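Local coordinates for antiterminator Q protein (Enterobacteria phage SfI, PDB 6JNY), which probably acts on RNA polymerase as a phage transcription antitermination factor, letting transcription continue past terminators, at residues D62-I76 and M140-R152. Numbering follows the deposited sequence.
Sequences DGMLISQVVDSVMYI and MIYPVLDSAFKNR
Asp62 meets Arg152 end-on: NH1 and NH2 both donate to OD1, at 2.9 and 2.8 Å, forming a salt bridge. OD1 lies in the guanidinium plane, while the carboxylate is turned 35° from it. Both bonds are bent, as expected when two nitrogens share one oxygen. One turn on, Leu65 fits as a knob among Leu145, Ala148, Phe149 and Arg152. With CG anti to the backbone N (chi1 -180°) its side chain extends toward helix 140-152, and the two methyls part: CD1 lies over a face of the guanidinium, while CD2 makes a CH-pi contact 4.2 Å from the Phe149 ring centroid and reaches Leu145 CD1 at 3.6 Å. Ile66 CG1 touches the same Leu145 methyl, and Trp19 of helix 10-28 meets the Phe149 ring. Val69 fills the next hole, its CG2 3.5 Å from Ala148 CB and its CG1 against Val144 CG1. Val73 meets Val144 tip to tip, CG2 to CG2 at 3.7 Å, and turns CG1 to Met140 CB. Ile141 answers as a knob among Val69, Val70, Val73 and Met74. At the end, Ile76 CD1 rests on Met140 CE. Segments 62-74 and 140-152 run roughly antiparallel (143°, axes 9.6 Å apart at closest approach), a knobs-into-holes helix pair joining helix 60-74 to the C-terminal helix 123-155.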
loop_
_atom_site.group_PDB
_atom_site.type_symbol
_atom_site.label_atom_id
_atom_site.label_comp_id
_atom_site.label_asym_id
_atom_site.label_seq_id
_atom_site.Cartn_x
_atom_site.Cartn_y
_atom_site.Cartn_z
ATOM N N ASP A 62 -16.102 -4.079 -8.029
ATOM C CA ASP A 62 -14.662 -4.310 -7.985
ATOM C C ASP A 62 -14.006 -3.488 -6.885
ATOM O O ASP A 62 -13.107 -3.979 -6.196
ATOM C CB ASP A 62 -14.040 -3.996 -9.346
ATOM C CG ASP A 62 -14.460 -4.985 -10.432
ATOM O OD1 ASP A 62 -15.072 -6.032 -10.122
ATOM O OD2 ASP A 62 -14.171 -4.709 -11.613
ATOM N N GLY A 63 -14.435 -2.239 -6.702
ATOM C CA GLY A 63 -13.890 -1.436 -5.623
ATOM C C GLY A 63 -14.083 -2.081 -4.265
ATOM O O GLY A 63 -13.165 -2.103 -3.439
ATOM N N MET A 64 -15.275 -2.628 -4.019
ATOM C CA MET A 64 -15.530 -3.284 -2.743
ATOM C C MET A 64 -14.726 -4.569 -2.608
ATOM O O MET A 64 -14.172 -4.849 -1.537
ATOM C CB MET A 64 -17.028 -3.545 -2.572
ATOM C CG MET A 64 -17.790 -2.285 -2.208
ATOM S SD MET A 64 -19.558 -2.522 -1.947
ATOM C CE MET A 64 -20.116 -2.884 -3.614
ATOM N N LEU A 65 -14.651 -5.367 -3.675
ATOM C CA LEU A 65 -13.899 -6.616 -3.608
ATOM C C LEU A 65 -12.430 -6.340 -3.316
ATOM O O LEU A 65 -11.821 -6.984 -2.452
ATOM C CB LEU A 65 -14.049 -7.389 -4.919
ATOM C CG LEU A 65 -13.340 -8.745 -5.065
ATOM C CD1 LEU A 65 -14.116 -9.643 -5.995
ATOM C CD2 LEU A 65 -11.905 -8.607 -5.573
ATOM N N ILE A 66 -11.841 -5.382 -4.033
ATOM C CA ILE A 66 -10.430 -5.081 -3.813
ATOM C C ILE A 66 -10.207 -4.526 -2.416
ATOM O O ILE A 66 -9.202 -4.833 -1.768
ATOM C CB ILE A 66 -9.882 -4.146 -4.905
ATOM C CG1 ILE A 66 -9.972 -4.820 -6.269
ATOM C CG2 ILE A 66 -8.424 -3.727 -4.589
ATOM C CD1 ILE A 66 -9.850 -3.839 -7.443
ATOM N N SER A 67 -11.120 -3.676 -1.942
ATOM C CA SER A 67 -10.962 -3.086 -0.617
ATOM C C SER A 67 -10.983 -4.157 0.464
ATOM O O SER A 67 -10.215 -4.085 1.433
ATOM C CB SER A 67 -12.092 -2.087 -0.354
ATOM O OG SER A 67 -12.068 -0.995 -1.256
ATOM N N GLN A 68 -11.889 -5.128 0.333
ATOM C CA GLN A 68 -11.952 -6.228 1.288
ATOM C C GLN A 68 -10.670 -7.042 1.250
ATOM O O GLN A 68 -10.152 -7.451 2.297
ATOM C CB GLN A 68 -13.154 -7.119 0.973
ATOM C CG GLN A 68 -14.506 -6.466 1.198
ATOM C CD GLN A 68 -15.642 -7.472 1.159
ATOM O OE1 GLN A 68 -16.736 -7.205 1.654
ATOM N NE2 GLN A 68 -15.384 -8.640 0.572
ATOM N N VAL A 69 -10.128 -7.275 0.052
ATOM C CA VAL A 69 -8.853 -7.980 -0.062
ATOM C C VAL A 69 -7.748 -7.190 0.621
ATOM O O VAL A 69 -6.987 -7.724 1.439
ATOM C CB VAL A 69 -8.535 -8.266 -1.539
ATOM C CG1 VAL A 69 -7.091 -8.669 -1.714
ATOM C CG2 VAL A 69 -9.469 -9.328 -2.071
ATOM N N VAL A 70 -7.625 -5.906 0.285
ATOM C CA VAL A 70 -6.518 -5.119 0.811
ATOM C C VAL A 70 -6.606 -4.998 2.324
ATOM O O VAL A 70 -5.604 -5.149 3.032
ATOM C CB VAL A 70 -6.460 -3.746 0.122
ATOM C CG1 VAL A 70 -5.472 -2.839 0.826
ATOM C CG2 VAL A 70 -6.089 -3.925 -1.330
ATOM N N ASP A 71 -7.799 -4.729 2.852
ATOM C CA ASP A 71 -7.916 -4.586 4.297
ATOM C C ASP A 71 -7.576 -5.887 5.004
ATOM O O ASP A 71 -6.911 -5.878 6.049
ATOM C CB ASP A 71 -9.323 -4.133 4.685
ATOM C CG ASP A 71 -9.420 -3.747 6.153
ATOM O OD1 ASP A 71 -9.013 -2.623 6.506
ATOM O OD2 ASP A 71 -9.889 -4.577 6.959
ATOM N N SER A 72 -8.019 -7.014 4.446
ATOM C CA SER A 72 -7.806 -8.309 5.081
ATOM C C SER A 72 -6.346 -8.742 5.042
ATOM O O SER A 72 -5.951 -9.639 5.798
ATOM C CB SER A 72 -8.671 -9.359 4.390
ATOM O OG SER A 72 -8.112 -9.746 3.155
ATOM N N VAL A 73 -5.548 -8.158 4.157
ATOM C CA VAL A 73 -4.131 -8.459 4.062
ATOM C C VAL A 73 -3.293 -7.453 4.843
ATOM O O VAL A 73 -2.356 -7.835 5.545
ATOM C CB VAL A 73 -3.712 -8.510 2.575
ATOM C CG1 VAL A 73 -2.201 -8.433 2.426
ATOM C CG2 VAL A 73 -4.274 -9.771 1.900
ATOM N N MET A 74 -3.612 -6.163 4.721
ATOM C CA MET A 74 -2.753 -5.091 5.198
ATOM C C MET A 74 -3.058 -4.622 6.610
ATOM O O MET A 74 -2.309 -3.789 7.138
ATOM C CB MET A 74 -2.855 -3.883 4.257
ATOM C CG MET A 74 -2.443 -4.172 2.819
ATOM S SD MET A 74 -0.738 -4.742 2.672
ATOM C CE MET A 74 0.139 -3.399 3.472
ATOM N N TYR A 75 -4.145 -5.101 7.232
ATOM C CA TYR A 75 -4.463 -4.634 8.576
ATOM C C TYR A 75 -3.346 -4.949 9.559
ATOM O O TYR A 75 -3.244 -4.288 10.594
ATOM C CB TYR A 75 -5.784 -5.243 9.073
ATOM C CG TYR A 75 -5.633 -6.669 9.572
ATOM C CD1 TYR A 75 -5.730 -7.746 8.699
ATOM C CD2 TYR A 75 -5.374 -6.938 10.916
ATOM C CE1 TYR A 75 -5.582 -9.051 9.145
ATOM C CE2 TYR A 75 -5.214 -8.232 11.364
ATOM C CZ TYR A 75 -5.323 -9.283 10.480
ATOM O OH TYR A 75 -5.165 -10.576 10.935
ATOM N N ILE A 76 -2.516 -5.947 9.253
ATOM C CA ILE A 76 -1.462 -6.372 10.171
ATOM C C ILE A 76 -0.378 -5.310 10.317
ATOM O O ILE A 76 0.302 -5.248 11.347
ATOM C CB ILE A 76 -0.870 -7.719 9.716
ATOM C CG1 ILE A 76 -0.254 -7.585 8.320
ATOM C CG2 ILE A 76 -1.935 -8.796 9.722
ATOM C CD1 ILE A 76 0.897 -8.542 8.035
ATOM N N MET A 140 2.167 -9.569 -0.986
ATOM C CA MET A 140 1.160 -10.139 -0.092
ATOM C C MET A 140 -0.228 -10.061 -0.712
ATOM O O MET A 140 -1.053 -10.973 -0.540
ATOM C CB MET A 140 1.150 -9.392 1.238
ATOM C CG MET A 140 2.397 -9.536 2.089
ATOM S SD MET A 140 2.510 -8.147 3.248
ATOM C CE MET A 140 1.083 -8.464 4.282
ATOM N N ILE A 141 -0.520 -8.960 -1.403
ATOM C CA ILE A 141 -1.859 -8.752 -1.933
ATOM C C ILE A 141 -2.141 -9.662 -3.127
ATOM O O ILE A 141 -3.257 -10.176 -3.271
ATOM C CB ILE A 141 -2.070 -7.263 -2.262
ATOM C CG1 ILE A 141 -2.142 -6.447 -0.978
ATOM C CG2 ILE A 141 -3.349 -7.076 -3.048
ATOM C CD1 ILE A 141 -1.932 -4.953 -1.227
ATOM N N TYR A 142 -1.157 -9.885 -3.996
ATOM C CA TYR A 142 -1.378 -10.539 -5.285
ATOM C C TYR A 142 -2.144 -11.867 -5.206
ATOM O O TYR A 142 -3.175 -12.007 -5.877
ATOM C CB TYR A 142 -0.062 -10.732 -6.067
ATOM C CG TYR A 142 -0.270 -11.596 -7.289
ATOM C CD1 TYR A 142 -0.800 -11.059 -8.451
ATOM C CD2 TYR A 142 -0.023 -12.966 -7.253
ATOM C CE1 TYR A 142 -1.044 -11.835 -9.566
ATOM C CE2 TYR A 142 -0.272 -13.755 -8.362
ATOM C CZ TYR A 142 -0.775 -13.181 -9.517
ATOM O OH TYR A 142 -1.018 -13.965 -10.630
ATOM N N PRO A 143 -1.687 -12.872 -4.448
ATOM C CA PRO A 143 -2.423 -14.151 -4.473
ATOM C C PRO A 143 -3.823 -14.027 -3.929
ATOM O O PRO A 143 -4.724 -14.749 -4.378
ATOM C CB PRO A 143 -1.571 -15.071 -3.597
ATOM C CG PRO A 143 -0.862 -14.149 -2.663
ATOM C CD PRO A 143 -0.582 -12.902 -3.468
ATOM N N VAL A 144 -4.039 -13.123 -2.979
ATOM C CA VAL A 144 -5.362 -12.957 -2.397
ATOM C C VAL A 144 -6.305 -12.289 -3.380
ATOM O O VAL A 144 -7.488 -12.637 -3.456
ATOM C CB VAL A 144 -5.277 -12.193 -1.066
ATOM C CG1 VAL A 144 -6.636 -12.143 -0.390
ATOM C CG2 VAL A 144 -4.252 -12.852 -0.156
ATOM N N LEU A 145 -5.821 -11.291 -4.124
ATOM C CA LEU A 145 -6.688 -10.642 -5.098
ATOM C C LEU A 145 -6.947 -11.550 -6.286
ATOM O O LEU A 145 -8.070 -11.600 -6.799
ATOM C CB LEU A 145 -6.076 -9.321 -5.568
ATOM C CG LEU A 145 -7.039 -8.526 -6.473
ATOM C CD1 LEU A 145 -8.324 -8.188 -5.733
ATOM C CD2 LEU A 145 -6.412 -7.257 -7.060
ATOM N N ASP A 146 -5.916 -12.257 -6.751
ATOM C CA ASP A 146 -6.118 -13.210 -7.836
ATOM C C ASP A 146 -7.157 -14.250 -7.445
ATOM O O ASP A 146 -8.054 -14.566 -8.231
ATOM C CB ASP A 146 -4.801 -13.897 -8.203
ATOM C CG ASP A 146 -4.945 -14.856 -9.368
ATOM O OD1 ASP A 146 -5.532 -14.477 -10.400
ATOM O OD2 ASP A 146 -4.458 -15.993 -9.250
ATOM N N SER A 147 -7.067 -14.768 -6.218
ATOM C CA SER A 147 -8.041 -15.766 -5.795
ATOM C C SER A 147 -9.402 -15.136 -5.549
ATOM O O SER A 147 -10.429 -15.807 -5.716
ATOM C CB SER A 147 -7.541 -16.494 -4.549
ATOM O OG SER A 147 -7.756 -15.718 -3.396
ATOM N N ALA A 148 -9.445 -13.854 -5.181
ATOM C CA ALA A 148 -10.739 -13.214 -4.951
ATOM C C ALA A 148 -11.528 -13.094 -6.245
ATOM O O ALA A 148 -12.738 -13.345 -6.266
ATOM C CB ALA A 148 -10.574 -11.838 -4.306
ATOM N N PHE A 149 -10.871 -12.684 -7.329
ATOM C CA PHE A 149 -11.555 -12.615 -8.616
ATOM C C PHE A 149 -11.957 -14.006 -9.094
ATOM O O PHE A 149 -13.053 -14.191 -9.638
ATOM C CB PHE A 149 -10.643 -11.958 -9.652
ATOM C CG PHE A 149 -10.595 -10.453 -9.579
ATOM C CD1 PHE A 149 -11.750 -9.694 -9.569
ATOM C CD2 PHE A 149 -9.371 -9.810 -9.545
ATOM C CE1 PHE A 149 -11.681 -8.311 -9.524
ATOM C CE2 PHE A 149 -9.298 -8.436 -9.507
ATOM C CZ PHE A 149 -10.444 -7.688 -9.487
ATOM N N LYS A 150 -11.085 -14.999 -8.904
ATOM C CA LYS A 150 -11.400 -16.351 -9.351
ATOM C C LYS A 150 -12.531 -16.949 -8.530
ATOM O O LYS A 150 -13.372 -17.682 -9.067
ATOM C CB LYS A 150 -10.155 -17.232 -9.302
ATOM C CG LYS A 150 -9.168 -16.922 -10.423
ATOM C CD LYS A 150 -7.860 -17.665 -10.270
ATOM C CE LYS A 150 -6.922 -17.289 -11.419
ATOM N NZ LYS A 150 -5.532 -17.765 -11.204
ATOM N N ASN A 151 -12.568 -16.641 -7.230
ATOM C CA ASN A 151 -13.662 -17.113 -6.383
ATOM C C ASN A 151 -14.990 -16.522 -6.832
ATOM O O ASN A 151 -15.997 -17.235 -6.906
ATOM C CB ASN A 151 -13.380 -16.761 -4.918
ATOM C CG ASN A 151 -14.513 -17.170 -3.979
ATOM O OD1 ASN A 151 -14.752 -18.355 -3.756
ATOM N ND2 ASN A 151 -15.196 -16.181 -3.410
ATOM N N ARG A 152 -15.007 -15.226 -7.155
ATOM C CA ARG A 152 -16.239 -14.600 -7.621
ATOM C C ARG A 152 -16.717 -15.232 -8.921
ATOM O O ARG A 152 -17.908 -15.534 -9.075
ATOM C CB ARG A 152 -16.035 -13.100 -7.799
ATOM C CG ARG A 152 -17.278 -12.377 -8.299
ATOM C CD ARG A 152 -17.089 -10.879 -8.262
ATOM N NE ARG A 152 -16.207 -10.423 -9.332
ATOM C CZ ARG A 152 -15.857 -9.155 -9.528
ATOM N NH1 ARG A 152 -16.303 -8.207 -8.716
ATOM N NH2 ARG A 152 -15.055 -8.835 -10.534
#